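Local structure of E2A dna-binding protein (Human adenovirus 5, 2WB0) at residues L253-I258 / A265-P270; K197-F202 / A271-Q276; M203-P208 / D260-A265; G215-P220 / P240-F245; V68-R73 / F296-P301. The protein binds single-stranded DNA and, by forming multimers, unwinds the template without ATP during strand-displacement replication of the adenovirus genome. All coordinates share one frame; numbering follows the deposited sequence.

Contact 1: L253-I258 / A265-P270; sequences LDADLI and ASVHHP
Ala255 and Val267 mark the closest backbone approach between 253-258 and 265-270, with their CA atoms 6.9 Å apart. Residues 255-257 form a single 3-10 turn, closed by Leu257 N bonding to Asp254 O at 3.1 Å and followed by a bond from Ile258 N to Ala255 O. Segment 265-270 carries the last turn of helix 261-268, where His269 N still bonds to Ala265 O although His269 itself has left the helical conformation. The arrangement is a loop folded back on the helix it leads into: after strand 242-246 the chain swings out, makes the 3-10 turn and lays its apolar side against the end of helix 261-268. Asp254 OD1 adds a weak bond to Asp256 N inside the turn.

No hydrogen bond crosses the contact, which is built around one valine. Val267 has CG1 anti to its own N (chi1 174°), and its two methyls part to different neighbours. CG1 meets the methyl of Ala255, CB to CG1 4.0 Å. CG2 takes the tip of Ile258, whose CD1 arrives at 3.8 Å on a side chain running obliquely to the valine. Ile258 also rests on Val263 and Leu264 of the same helix, so it ties the loop to more than one turn. Beyond the helix end, Pro270 is joined to Leu247 by a backbone hydrogen bond. At the exposed border Leu253, its CB pointing to the helix, brings CD1 to 4.3 Å from CG2 of Val267.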
# COMPACT_ATOMS: atom_id res chain seq x y z
N LEU A 253 -15.19 12.20 19.67
CA LEU A 253 -14.03 13.03 20.06
C LEU A 253 -14.32 14.52 19.93
O LEU A 253 -14.90 14.98 18.95
CB LEU A 253 -12.82 12.72 19.18
CG LEU A 253 -11.91 11.52 19.42
CD1 LEU A 253 -11.05 11.35 18.20
CD2 LEU A 253 -11.02 11.73 20.63
N ASP A 254 -13.84 15.26 20.92
CA ASP A 254 -13.94 16.72 20.98
C ASP A 254 -12.78 17.36 20.17
O ASP A 254 -11.66 17.50 20.67
CB ASP A 254 -13.95 17.15 22.46
CG ASP A 254 -14.05 18.64 22.65
OD1 ASP A 254 -14.58 19.35 21.75
OD2 ASP A 254 -13.58 19.10 23.72
N ALA A 255 -13.06 17.73 18.93
CA ALA A 255 -12.10 18.39 18.04
C ALA A 255 -11.36 19.59 18.66
O ALA A 255 -10.22 19.89 18.30
CB ALA A 255 -12.81 18.81 16.74
N ASP A 256 -12.01 20.28 19.62
CA ASP A 256 -11.44 21.54 20.16
C ASP A 256 -10.25 21.28 21.08
O ASP A 256 -9.44 22.19 21.34
CB ASP A 256 -12.49 22.37 20.91
CG ASP A 256 -13.75 22.66 20.08
OD1 ASP A 256 -13.72 22.66 18.81
OD2 ASP A 256 -14.80 22.91 20.73
N LEU A 257 -10.14 20.05 21.57
CA LEU A 257 -9.05 19.69 22.47
C LEU A 257 -7.76 19.34 21.74
O LEU A 257 -6.72 19.19 22.37
CB LEU A 257 -9.48 18.48 23.30
CG LEU A 257 -9.94 18.58 24.76
CD1 LEU A 257 -8.84 17.98 25.72
CD2 LEU A 257 -10.38 20.03 25.14
N ILE A 258 -7.83 19.20 20.41
CA ILE A 258 -6.75 18.60 19.62
C ILE A 258 -6.07 19.69 18.78
O ILE A 258 -6.73 20.46 18.08
CB ILE A 258 -7.31 17.44 18.67
CG1 ILE A 258 -7.95 16.31 19.49
CG2 ILE A 258 -6.21 16.89 17.71
CD1 ILE A 258 -9.03 15.49 18.72
N ALA A 265 -6.78 15.54 10.79
CA ALA A 265 -7.12 14.93 9.48
C ALA A 265 -8.07 13.76 9.64
O ALA A 265 -9.06 13.63 8.86
CB ALA A 265 -5.83 14.47 8.72
N SER A 266 -7.82 12.90 10.65
CA SER A 266 -8.70 11.77 10.94
C SER A 266 -10.00 12.21 11.59
O SER A 266 -11.07 11.62 11.34
CB SER A 266 -8.01 10.70 11.80
OG SER A 266 -6.89 10.14 11.05
N VAL A 267 -9.92 13.22 12.47
CA VAL A 267 -11.16 13.72 13.08
C VAL A 267 -12.14 14.23 12.02
O VAL A 267 -13.36 13.83 11.99
CB VAL A 267 -10.86 14.81 14.16
CG1 VAL A 267 -12.26 15.45 14.70
CG2 VAL A 267 -10.00 14.24 15.24
N HIS A 268 -11.62 15.09 11.13
CA HIS A 268 -12.44 15.63 10.02
C HIS A 268 -12.79 14.64 8.96
O HIS A 268 -13.87 14.75 8.34
CB HIS A 268 -11.73 16.79 9.31
CG HIS A 268 -11.38 17.92 10.25
ND1 HIS A 268 -10.26 18.70 10.08
CD2 HIS A 268 -12.00 18.39 11.36
CE1 HIS A 268 -10.21 19.62 11.03
NE2 HIS A 268 -11.23 19.42 11.85
N HIS A 269 -11.91 13.65 8.74
CA HIS A 269 -12.23 12.66 7.74
C HIS A 269 -12.02 11.25 8.32
O HIS A 269 -11.02 10.61 8.06
CB HIS A 269 -11.30 12.89 6.53
CG HIS A 269 -11.28 14.31 6.08
ND1 HIS A 269 -12.37 14.90 5.44
CD2 HIS A 269 -10.34 15.26 6.20
CE1 HIS A 269 -12.05 16.15 5.14
NE2 HIS A 269 -10.84 16.40 5.60
N PRO A 270 -13.01 10.75 9.06
CA PRO A 270 -12.80 9.55 9.90
C PRO A 270 -12.88 8.26 9.11
O PRO A 270 -13.69 7.40 9.45
CB PRO A 270 -13.94 9.65 10.91
CG PRO A 270 -15.05 10.30 10.10
CD PRO A 270 -14.35 11.34 9.27

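Contact 2: K197-F202 / A271-Q276; sequences KQIKAF and ALIVFQ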
# COMPACT_ATOMS: atom_id res chain seq x y z
N LYS A 197 -9.70 11.91 1.36
CA LYS A 197 -9.57 13.26 1.95
C LYS A 197 -8.66 13.21 3.16
O LYS A 197 -7.92 14.17 3.44
CB LYS A 197 -10.95 13.80 2.37
CG LYS A 197 -11.73 14.38 1.15
CD LYS A 197 -13.12 14.92 1.59
CE LYS A 197 -13.73 15.87 0.55
NZ LYS A 197 -15.22 15.91 0.71
N GLN A 198 -8.77 12.11 3.91
CA GLN A 198 -7.98 11.89 5.13
C GLN A 198 -6.50 11.85 4.79
O GLN A 198 -5.72 12.51 5.46
CB GLN A 198 -8.40 10.59 5.85
CG GLN A 198 -7.79 10.37 7.30
CD GLN A 198 -6.32 10.05 7.33
OE1 GLN A 198 -5.62 10.34 8.34
NE2 GLN A 198 -5.83 9.35 6.27
N ILE A 199 -6.11 11.10 3.75
CA ILE A 199 -4.66 10.99 3.49
C ILE A 199 -4.11 12.33 2.97
O ILE A 199 -3.01 12.76 3.37
CB ILE A 199 -4.30 9.77 2.54
CG1 ILE A 199 -2.76 9.59 2.54
CG2 ILE A 199 -4.83 9.96 1.12
CD1 ILE A 199 -2.19 9.26 3.98
N LYS A 200 -4.88 12.98 2.12
CA LYS A 200 -4.50 14.28 1.60
C LYS A 200 -4.35 15.31 2.74
O LYS A 200 -3.32 15.98 2.84
CB LYS A 200 -5.46 14.73 0.54
CG LYS A 200 -5.19 16.17 0.06
CD LYS A 200 -6.12 16.47 -1.15
CE LYS A 200 -6.35 17.98 -1.27
NZ LYS A 200 -7.53 18.31 -2.19
N ALA A 201 -5.25 15.30 3.71
CA ALA A 201 -5.09 16.18 4.88
C ALA A 201 -3.92 15.82 5.79
O ALA A 201 -3.30 16.67 6.46
CB ALA A 201 -6.45 16.22 5.74
N PHE A 202 -3.67 14.53 5.93
CA PHE A 202 -2.59 14.06 6.76
C PHE A 202 -1.27 14.56 6.15
O PHE A 202 -0.38 15.05 6.86
CB PHE A 202 -2.66 12.50 6.77
CG PHE A 202 -1.74 11.84 7.72
CD1 PHE A 202 -2.06 11.74 9.08
CD2 PHE A 202 -0.57 11.25 7.27
CE1 PHE A 202 -1.24 11.18 9.94
CE2 PHE A 202 0.29 10.63 8.17
CZ PHE A 202 -0.05 10.58 9.50
N ALA A 271 -11.98 8.06 8.14
CA ALA A 271 -11.86 6.75 7.44
C ALA A 271 -10.43 6.70 6.91
O ALA A 271 -9.87 7.75 6.54
CB ALA A 271 -12.87 6.59 6.25
N LEU A 272 -9.81 5.52 6.97
CA LEU A 272 -8.46 5.33 6.46
C LEU A 272 -8.47 4.45 5.21
O LEU A 272 -9.23 3.50 5.12
CB LEU A 272 -7.61 4.59 7.51
CG LEU A 272 -6.85 5.45 8.52
CD1 LEU A 272 -7.19 6.94 8.68
CD2 LEU A 272 -6.14 4.77 9.64
N ILE A 273 -7.57 4.75 4.28
CA ILE A 273 -7.30 3.82 3.17
C ILE A 273 -6.44 2.72 3.81
O ILE A 273 -5.44 3.00 4.48
CB ILE A 273 -6.42 4.53 2.08
CG1 ILE A 273 -7.24 5.62 1.37
CG2 ILE A 273 -5.70 3.44 1.13
CD1 ILE A 273 -6.45 6.51 0.35
N VAL A 274 -6.79 1.46 3.56
CA VAL A 274 -6.02 0.39 4.07
C VAL A 274 -5.61 -0.56 2.91
O VAL A 274 -6.46 -0.98 2.14
CB VAL A 274 -6.84 -0.43 5.09
CG1 VAL A 274 -6.04 -1.63 5.56
CG2 VAL A 274 -7.28 0.44 6.30
N PHE A 275 -4.31 -0.90 2.83
CA PHE A 275 -3.76 -1.75 1.83
C PHE A 275 -3.63 -3.17 2.39
O PHE A 275 -3.05 -3.32 3.48
CB PHE A 275 -2.35 -1.26 1.39
CG PHE A 275 -2.35 0.17 0.84
CD1 PHE A 275 -3.00 0.47 -0.37
CD2 PHE A 275 -1.71 1.17 1.55
CE1 PHE A 275 -3.02 1.79 -0.85
CE2 PHE A 275 -1.72 2.50 1.08
CZ PHE A 275 -2.36 2.78 -0.14
N GLN A 276 -4.09 -4.18 1.63
CA GLN A 276 -3.98 -5.57 2.05
C GLN A 276 -3.37 -6.34 0.92
O GLN A 276 -2.90 -5.75 -0.07
CB GLN A 276 -5.37 -6.18 2.47
CG GLN A 276 -5.85 -5.52 3.75
CD GLN A 276 -7.30 -5.74 4.08
OE1 GLN A 276 -7.65 -6.64 4.89
NE2 GLN A 276 -8.16 -4.96 3.47
O HOH W 1 -6.45 7.53 4.48
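Gln198 lays its amide against the tip of Leu272: methyl CD1 sits 3.5 Å from Gln198 CD and only slightly farther from CG, OE1 and NE2, close to the middle of the group. The glutamine leaves the helix with CG anti to its N (chi1 -170°), which carries CG past the carbonyl of Ala271, and the bend at chi2 (-72°) turns the amide to the leucine methyl. The CB of Gln198 is 3.3 Å from Ala271 O. Both polar atoms have partners, OE1 the firmer one: it is hydrogen-bonded to OG of Ser266, while NE2 reaches a water in a short but weak bond. The same water accepts from Ile273 N at 3.0 Å and thus joins side chain to strand backbone. Helix 189-206 here crosses strand 271-276, the middle strand of an antiparallel sheet with 242-246 and 297-299, at 95°, the axes 8.0 Å apart. One residue along the helix, Ile199 meets Ile273, the two side chains crossing at about a right angle. Ile199 CG2, lodged between its own N and carbonyl carbon, touches CD1 of Ile273 at 3.9 Å. Leu217 and Ala300 also border Ile199, while Leu242 lies on Ile273 from the neighbouring strand.

Contact 3: M203-P208 / D260-A265; sequences MQALYP and DKSVLA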
# COMPACT_ATOMS: atom_id res chain seq x y z
N MET A 203 -1.18 14.45 4.83
CA MET A 203 0.03 14.89 4.11
C MET A 203 0.19 16.43 4.22
O MET A 203 1.30 16.90 4.38
CB MET A 203 -0.05 14.45 2.65
CG MET A 203 0.20 12.84 2.59
SD MET A 203 -0.14 12.32 0.94
CE MET A 203 1.35 12.98 0.09
N GLN A 204 -0.92 17.16 4.08
CA GLN A 204 -0.90 18.64 4.20
C GLN A 204 -0.42 19.02 5.62
O GLN A 204 0.31 19.97 5.80
CB GLN A 204 -2.29 19.28 3.88
CG GLN A 204 -2.75 19.26 2.43
CD GLN A 204 -4.24 19.60 2.23
OE1 GLN A 204 -4.60 20.25 1.25
NE2 GLN A 204 -5.12 19.11 3.14
N ALA A 205 -0.78 18.23 6.63
CA ALA A 205 -0.32 18.54 7.99
C ALA A 205 1.15 18.19 8.20
O ALA A 205 1.85 18.83 9.01
CB ALA A 205 -1.14 17.81 9.02
N LEU A 206 1.64 17.16 7.52
CA LEU A 206 3.04 16.81 7.73
C LEU A 206 3.96 17.69 6.86
O LEU A 206 5.12 17.92 7.25
CB LEU A 206 3.23 15.29 7.45
CG LEU A 206 4.41 14.31 7.55
CD1 LEU A 206 5.69 14.79 8.28
CD2 LEU A 206 3.93 12.85 8.00
N TYR A 207 3.44 18.10 5.71
CA TYR A 207 4.18 18.91 4.73
C TYR A 207 3.41 20.21 4.40
O TYR A 207 2.95 20.41 3.22
CB TYR A 207 4.49 18.11 3.46
CG TYR A 207 5.24 16.86 3.77
CD1 TYR A 207 6.62 16.87 3.94
CD2 TYR A 207 4.56 15.65 3.90
CE1 TYR A 207 7.31 15.69 4.24
CE2 TYR A 207 5.23 14.47 4.16
CZ TYR A 207 6.59 14.49 4.37
OH TYR A 207 7.21 13.30 4.65
N PRO A 208 3.22 21.07 5.41
CA PRO A 208 2.33 22.22 5.20
C PRO A 208 2.84 23.17 4.09
O PRO A 208 2.02 23.87 3.48
CB PRO A 208 2.31 22.93 6.57
CG PRO A 208 3.50 22.48 7.32
CD PRO A 208 4.01 21.18 6.65
N ASP A 260 -3.05 18.76 17.13
CA ASP A 260 -2.20 18.07 16.17
C ASP A 260 -2.95 18.05 14.81
O ASP A 260 -4.01 17.42 14.65
CB ASP A 260 -1.74 16.71 16.71
CG ASP A 260 -0.84 15.93 15.71
OD1 ASP A 260 -1.08 16.04 14.48
OD2 ASP A 260 0.07 15.22 16.17
N LYS A 261 -2.43 18.78 13.83
CA LYS A 261 -3.13 18.79 12.51
C LYS A 261 -3.27 17.38 11.84
O LYS A 261 -4.25 17.14 11.11
CB LYS A 261 -2.56 19.83 11.52
CG LYS A 261 -2.58 21.32 12.03
CD LYS A 261 -3.81 21.59 12.89
CE LYS A 261 -3.95 23.10 13.32
NZ LYS A 261 -4.29 24.11 12.23
N SER A 262 -2.30 16.49 12.11
CA SER A 262 -2.27 15.06 11.65
C SER A 262 -3.46 14.36 12.16
O SER A 262 -4.13 13.56 11.43
CB SER A 262 -1.14 14.27 12.37
OG SER A 262 -0.02 14.61 11.71
N VAL A 263 -3.66 14.57 13.46
CA VAL A 263 -4.77 13.93 14.16
C VAL A 263 -6.11 14.48 13.66
O VAL A 263 -7.07 13.71 13.42
CB VAL A 263 -4.61 14.04 15.71
CG1 VAL A 263 -5.79 13.37 16.37
CG2 VAL A 263 -3.28 13.39 16.14
N LEU A 264 -6.17 15.79 13.45
CA LEU A 264 -7.40 16.42 12.97
C LEU A 264 -7.79 15.90 11.58
O LEU A 264 -9.01 15.86 11.18
CB LEU A 264 -7.20 17.95 12.91
CG LEU A 264 -7.71 18.89 14.02
CD1 LEU A 264 -8.54 18.37 15.17
CD2 LEU A 264 -6.68 19.93 14.43
N ALA A 265 -6.78 15.54 10.79
CA ALA A 265 -7.12 14.93 9.48
C ALA A 265 -8.07 13.76 9.64
O ALA A 265 -9.06 13.63 8.86
CB ALA A 265 -5.83 14.47 8.72
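The methyl of Ala205 meets Lys261 and Ser262; the Tyr207 ring, at the end of the same helix, carries Leu206 CD1 over one face, 4.0 Å above the plane and displaced toward the rim, while Val308 and Arg311 of helix 300-315 also touch this side chain. The motif is a close helix-helix contact made through an alanine: the last turn of helix 189-206 comes against the first turn of helix 261-268, with the CA atoms of Ala205 and Lys261 just 5.3 Å apart. Asp260 occupies the N-cap position of the second helix, its carboxylate turned to the amides of Ser262 and Val263, although the exact place of OD1 is doubtful. Leu264 N bonds to Asp260 O as that helix begins. On the other side Tyr207 ends helix 189-206, its N still bonded to Met203 O at 2.8 Å. Lys261 offers its CB to the alanine and then leads its chain away, bent at chi2 and again at chi4, at the exposed side of the contact. Phe202, one turn back on the first helix, also lies on Ser262. The methyl CB of Ala205 reaches CB of Lys261 at 3.5 Å and the backbone N of Ser262 at 3.6 Å.

Contact 4: G215-P220 / P240-F245; sequences GHLLMP and PKLTPF
Leu217 and Leu242 meet end to end through their methyls, CD2 of Leu217 standing 3.9 Å from CD1 of Leu242. Both send CG anti to the backbone N (chi1 168° in Leu217), which carries each isobutyl group toward the other strand. They differ at the next bond: Leu242 stays extended at chi2, whereas Leu217 turns aside to 61°. Around this pair stand Ile199 and Phe196 on Leu217, and Ile273 with Trp98 on Leu242.

Strand 216-220 pairs antiparallel with 95-99, while 242-246 is an edge strand of another antiparallel sheet, beside 271-276. The contact therefore joins two separate sheets through their side chains, with Phe275 of the middle strand touching Leu217, Met219 and Pro220.

At the other end the two proline rings pass alongside, running opposite ways. Pro220 CG, at the flap of an endo pucker, lies 3.8 Å from CB of Pro240, whose own ring is puckered exo. The Pro240 ring also runs along the Pro220 carbonyl, its CD coming within 3.5 Å of that O. One water joins the two carbonyls, donating to Pro220 O at 2.7 Å and to Pro240 O at 2.9 Å. Pro240 leads to the second zinc site: its side chain lies about 4 Å from that of Cys223, a zinc ligand, and about 7 Å from the metal. On the strand's other side, Lys241 NZ donates to Thr243 OG1 at 2.9 Å.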
# COMPACT_ATOMS: atom_id res chain seq x y z
N GLY A 215 -1.22 15.77 -3.59
CA GLY A 215 -2.20 14.99 -4.36
C GLY A 215 -1.75 13.56 -4.68
O GLY A 215 -2.46 12.85 -5.34
N HIS A 216 -0.55 13.16 -4.30
CA HIS A 216 -0.08 11.78 -4.56
C HIS A 216 -0.36 10.83 -3.40
O HIS A 216 -0.17 11.20 -2.24
CB HIS A 216 1.43 11.81 -4.82
CG HIS A 216 1.79 12.33 -6.18
ND1 HIS A 216 1.92 13.67 -6.46
CD2 HIS A 216 2.06 11.67 -7.34
CE1 HIS A 216 2.21 13.83 -7.74
NE2 HIS A 216 2.28 12.63 -8.30
N LEU A 217 -0.73 9.58 -3.69
CA LEU A 217 -0.86 8.62 -2.61
C LEU A 217 0.36 7.67 -2.72
O LEU A 217 0.57 7.03 -3.76
CB LEU A 217 -2.18 7.81 -2.75
CG LEU A 217 -2.34 6.55 -1.86
CD1 LEU A 217 -2.30 6.92 -0.31
CD2 LEU A 217 -3.63 5.71 -2.23
N LEU A 218 1.09 7.53 -1.63
CA LEU A 218 2.12 6.53 -1.57
C LEU A 218 1.40 5.23 -1.29
O LEU A 218 0.73 5.09 -0.25
CB LEU A 218 2.97 6.81 -0.35
CG LEU A 218 4.30 6.15 -0.05
CD1 LEU A 218 4.66 5.93 1.37
CD2 LEU A 218 5.08 5.30 -1.08
N MET A 219 1.57 4.28 -2.19
CA MET A 219 0.86 2.98 -2.13
C MET A 219 1.79 1.85 -2.46
O MET A 219 2.71 2.00 -3.28
CB MET A 219 -0.33 3.00 -3.10
CG MET A 219 0.04 3.12 -4.64
SD MET A 219 -1.45 3.20 -5.67
CE MET A 219 -0.83 2.26 -7.03
N PRO A 220 1.53 0.67 -1.89
CA PRO A 220 2.34 -0.47 -2.30
C PRO A 220 1.87 -1.08 -3.62
O PRO A 220 0.64 -1.15 -3.85
CB PRO A 220 2.16 -1.47 -1.14
CG PRO A 220 0.69 -1.18 -0.68
CD PRO A 220 0.50 0.33 -0.88
N PRO A 240 -1.68 -4.72 -4.32
CA PRO A 240 -2.40 -4.76 -3.04
C PRO A 240 -3.79 -4.10 -3.07
O PRO A 240 -3.95 -2.96 -3.62
CB PRO A 240 -1.44 -3.98 -2.10
CG PRO A 240 -0.07 -4.55 -2.57
CD PRO A 240 -0.25 -4.52 -4.13
N LYS A 241 -4.82 -4.79 -2.52
CA LYS A 241 -6.14 -4.22 -2.53
C LYS A 241 -6.17 -2.90 -1.71
O LYS A 241 -5.46 -2.77 -0.68
CB LYS A 241 -7.16 -5.19 -1.87
CG LYS A 241 -8.58 -4.79 -2.18
CD LYS A 241 -9.52 -5.84 -1.45
CE LYS A 241 -11.06 -5.76 -1.81
NZ LYS A 241 -11.61 -4.43 -1.31
N LEU A 242 -7.02 -1.98 -2.14
CA LEU A 242 -7.21 -0.69 -1.44
C LEU A 242 -8.61 -0.64 -0.94
O LEU A 242 -9.55 -0.72 -1.73
CB LEU A 242 -6.98 0.49 -2.45
CG LEU A 242 -6.74 1.87 -1.86
CD1 LEU A 242 -6.12 2.76 -2.98
CD2 LEU A 242 -8.06 2.48 -1.36
N THR A 243 -8.79 -0.56 0.38
CA THR A 243 -10.13 -0.62 0.96
C THR A 243 -10.25 0.49 2.02
O THR A 243 -9.38 0.61 2.89
CB THR A 243 -10.37 -2.02 1.67
OG1 THR A 243 -10.10 -3.03 0.71
CG2 THR A 243 -11.91 -2.19 2.18
N PRO A 244 -11.32 1.30 1.97
CA PRO A 244 -11.47 2.27 3.05
C PRO A 244 -12.07 1.61 4.35
O PRO A 244 -13.04 0.83 4.22
CB PRO A 244 -12.44 3.31 2.48
CG PRO A 244 -13.20 2.56 1.33
CD PRO A 244 -12.28 1.48 0.84
N PHE A 245 -11.49 1.89 5.52
CA PHE A 245 -12.03 1.40 6.81
C PHE A 245 -12.48 2.60 7.65
O PHE A 245 -11.71 3.54 7.82
CB PHE A 245 -10.96 0.69 7.63
CG PHE A 245 -10.61 -0.71 7.17
CD1 PHE A 245 -10.54 -1.06 5.83
CD2 PHE A 245 -10.22 -1.69 8.14
CE1 PHE A 245 -10.27 -2.39 5.42
CE2 PHE A 245 -9.87 -3.01 7.76
CZ PHE A 245 -9.88 -3.35 6.37
O HOH W 2 -2.01 -0.83 -3.53

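Contact 5: V68-R73 / F296-P301; sequences VTMMGR and FKISAP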
# COMPACT_ATOMS: atom_id res chain seq x y z
N VAL A 68 7.02 -2.95 9.95
CA VAL A 68 8.47 -3.17 9.99
C VAL A 68 9.05 -3.60 8.64
O VAL A 68 10.18 -3.20 8.24
CB VAL A 68 8.78 -4.22 11.11
CG1 VAL A 68 10.18 -4.72 11.01
CG2 VAL A 68 8.50 -3.59 12.46
N THR A 69 8.32 -4.46 7.96
CA THR A 69 8.73 -4.87 6.59
C THR A 69 8.81 -3.69 5.64
O THR A 69 9.76 -3.59 4.84
CB THR A 69 7.76 -5.89 6.05
OG1 THR A 69 7.93 -7.06 6.87
CG2 THR A 69 8.08 -6.21 4.54
N MET A 70 7.84 -2.78 5.74
CA MET A 70 7.90 -1.64 4.86
C MET A 70 9.05 -0.72 5.26
O MET A 70 9.71 -0.17 4.39
CB MET A 70 6.58 -0.87 4.76
CG MET A 70 5.45 -1.67 4.10
SD MET A 70 5.84 -2.41 2.47
CE MET A 70 6.16 -0.87 1.63
N MET A 71 9.24 -0.47 6.54
CA MET A 71 10.42 0.30 6.91
C MET A 71 11.69 -0.37 6.31
O MET A 71 12.60 0.33 5.83
CB MET A 71 10.56 0.28 8.43
CG MET A 71 9.63 1.30 9.12
SD MET A 71 9.97 1.44 10.90
CE MET A 71 11.31 2.53 10.83
N GLY A 72 11.74 -1.69 6.39
CA GLY A 72 12.85 -2.46 5.81
C GLY A 72 13.07 -2.16 4.33
O GLY A 72 14.21 -1.94 3.88
N ARG A 73 12.00 -2.13 3.57
CA ARG A 73 12.13 -1.80 2.17
C ARG A 73 12.61 -0.36 1.95
O ARG A 73 13.37 -0.07 1.00
CB ARG A 73 10.77 -1.98 1.49
CG ARG A 73 10.20 -3.44 1.47
CD ARG A 73 8.97 -3.44 0.50
NE ARG A 73 8.03 -4.61 0.58
CZ ARG A 73 6.84 -4.71 -0.03
NH1 ARG A 73 6.28 -3.66 -0.70
NH2 ARG A 73 6.14 -5.87 0.09
N PHE A 296 -0.37 -9.29 4.48
CA PHE A 296 0.05 -7.90 4.35
C PHE A 296 -1.08 -6.93 4.75
O PHE A 296 -2.23 -7.06 4.27
CB PHE A 296 0.47 -7.70 2.88
CG PHE A 296 1.04 -6.31 2.55
CD1 PHE A 296 2.43 -6.11 2.51
CD2 PHE A 296 0.19 -5.27 2.17
CE1 PHE A 296 2.96 -4.80 2.19
CE2 PHE A 296 0.70 -3.94 1.79
CZ PHE A 296 2.06 -3.70 1.81
N LYS A 297 -0.82 -5.92 5.59
CA LYS A 297 -1.91 -4.98 5.98
C LYS A 297 -1.30 -3.70 6.55
O LYS A 297 -0.59 -3.73 7.57
CB LYS A 297 -2.92 -5.55 6.98
CG LYS A 297 -4.17 -4.66 7.28
CD LYS A 297 -4.89 -5.13 8.58
CE LYS A 297 -6.40 -4.79 8.61
NZ LYS A 297 -7.02 -4.45 10.01
N ILE A 298 -1.52 -2.61 5.84
CA ILE A 298 -0.97 -1.32 6.29
C ILE A 298 -1.84 -0.20 5.80
O ILE A 298 -2.23 -0.18 4.63
CB ILE A 298 0.50 -1.12 5.87
CG1 ILE A 298 1.05 0.22 6.40
CG2 ILE A 298 0.66 -1.31 4.28
CD1 ILE A 298 2.65 0.15 6.55
N SER A 299 -2.11 0.78 6.68
CA SER A 299 -3.03 1.86 6.34
C SER A 299 -2.17 2.93 5.72
O SER A 299 -0.94 2.97 5.96
CB SER A 299 -3.79 2.42 7.60
OG SER A 299 -2.80 2.97 8.54
N ALA A 300 -2.76 3.77 4.88
CA ALA A 300 -1.95 4.82 4.21
C ALA A 300 -1.16 5.79 5.13
O ALA A 300 -0.02 6.10 4.85
CB ALA A 300 -2.84 5.62 3.17
N PRO A 301 -1.75 6.26 6.19
CA PRO A 301 -0.89 7.08 7.07
C PRO A 301 0.25 6.35 7.71
O PRO A 301 1.32 6.97 7.86
CB PRO A 301 -1.83 7.59 8.16
CG PRO A 301 -3.28 7.35 7.55
CD PRO A 301 -3.12 6.11 6.73
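Met70 starts from helix 64-83 with CB directed at segment 296-301 and meets it through CG and SD. Its CG lies 4.1 Å from CD1 of Ile298, the two side chains running obliquely to each other. From there the chain bends at chi2 (-53°), which brings SD to the rim of the Phe296 ring: 3.8 Å from CE1 and 4.0 Å from CZ. The sulfur is 5.0 Å from the ring centroid and 81° off the normal, an edge-on Met-aromatic contact. A further bend at chi3 carries the terminal CE away from the ring. Leu303 also touches this methionine.

The sulfur has a second flat neighbour, since it stands 3.3 Å above one face of the Arg73 guanidinium, displaced toward the rim. Arg73 runs extended from CG to NE and brings NH2 to 4.0 Å from Phe296 CE1, approaching the ring obliquely. NH2 is hydrogen-bonded to Arg222 O and NH1 more weakly to Thr93 O, which hold the guanidinium beside the aromatic ring, mainly through NH2. Phe296 also borders the second zinc site: its side chain lies about 5 Å from the metal and about 4 Å from those of its ligands Cys223 and Cys294.

Helix 64-83 thus packs against strand 297-299, at the sheet border beside 271-276, just before Ser299 at the N-cap position of helix 300-315; Met71, on another side of the same helix, touches helices 40-53 and 300-315.

Overall arrangement
Contacts 2, 4 and 5 are buried and meet around the sheet of strands 242-246, 271-276 and 297-299: contact 2 brings a helix to the middle strand, contact 4 a second sheet to one border strand, and contact 5 a helix of the N-terminal part to the other. Contacts 1 and 3 lie at the surface, share Ala265 and use opposite ends of helix 261-268. Contacts 2 and 3 both draw on helix 189-206. The surface pair rests on one valine (contact 1) and one alanine methyl (contact 3), whereas contacts 2 and 4 add bridging waters, and contact 5 brings in sulfur, an aromatic ring and a guanidinium. Contacts 4 and 5 approach the second zinc site.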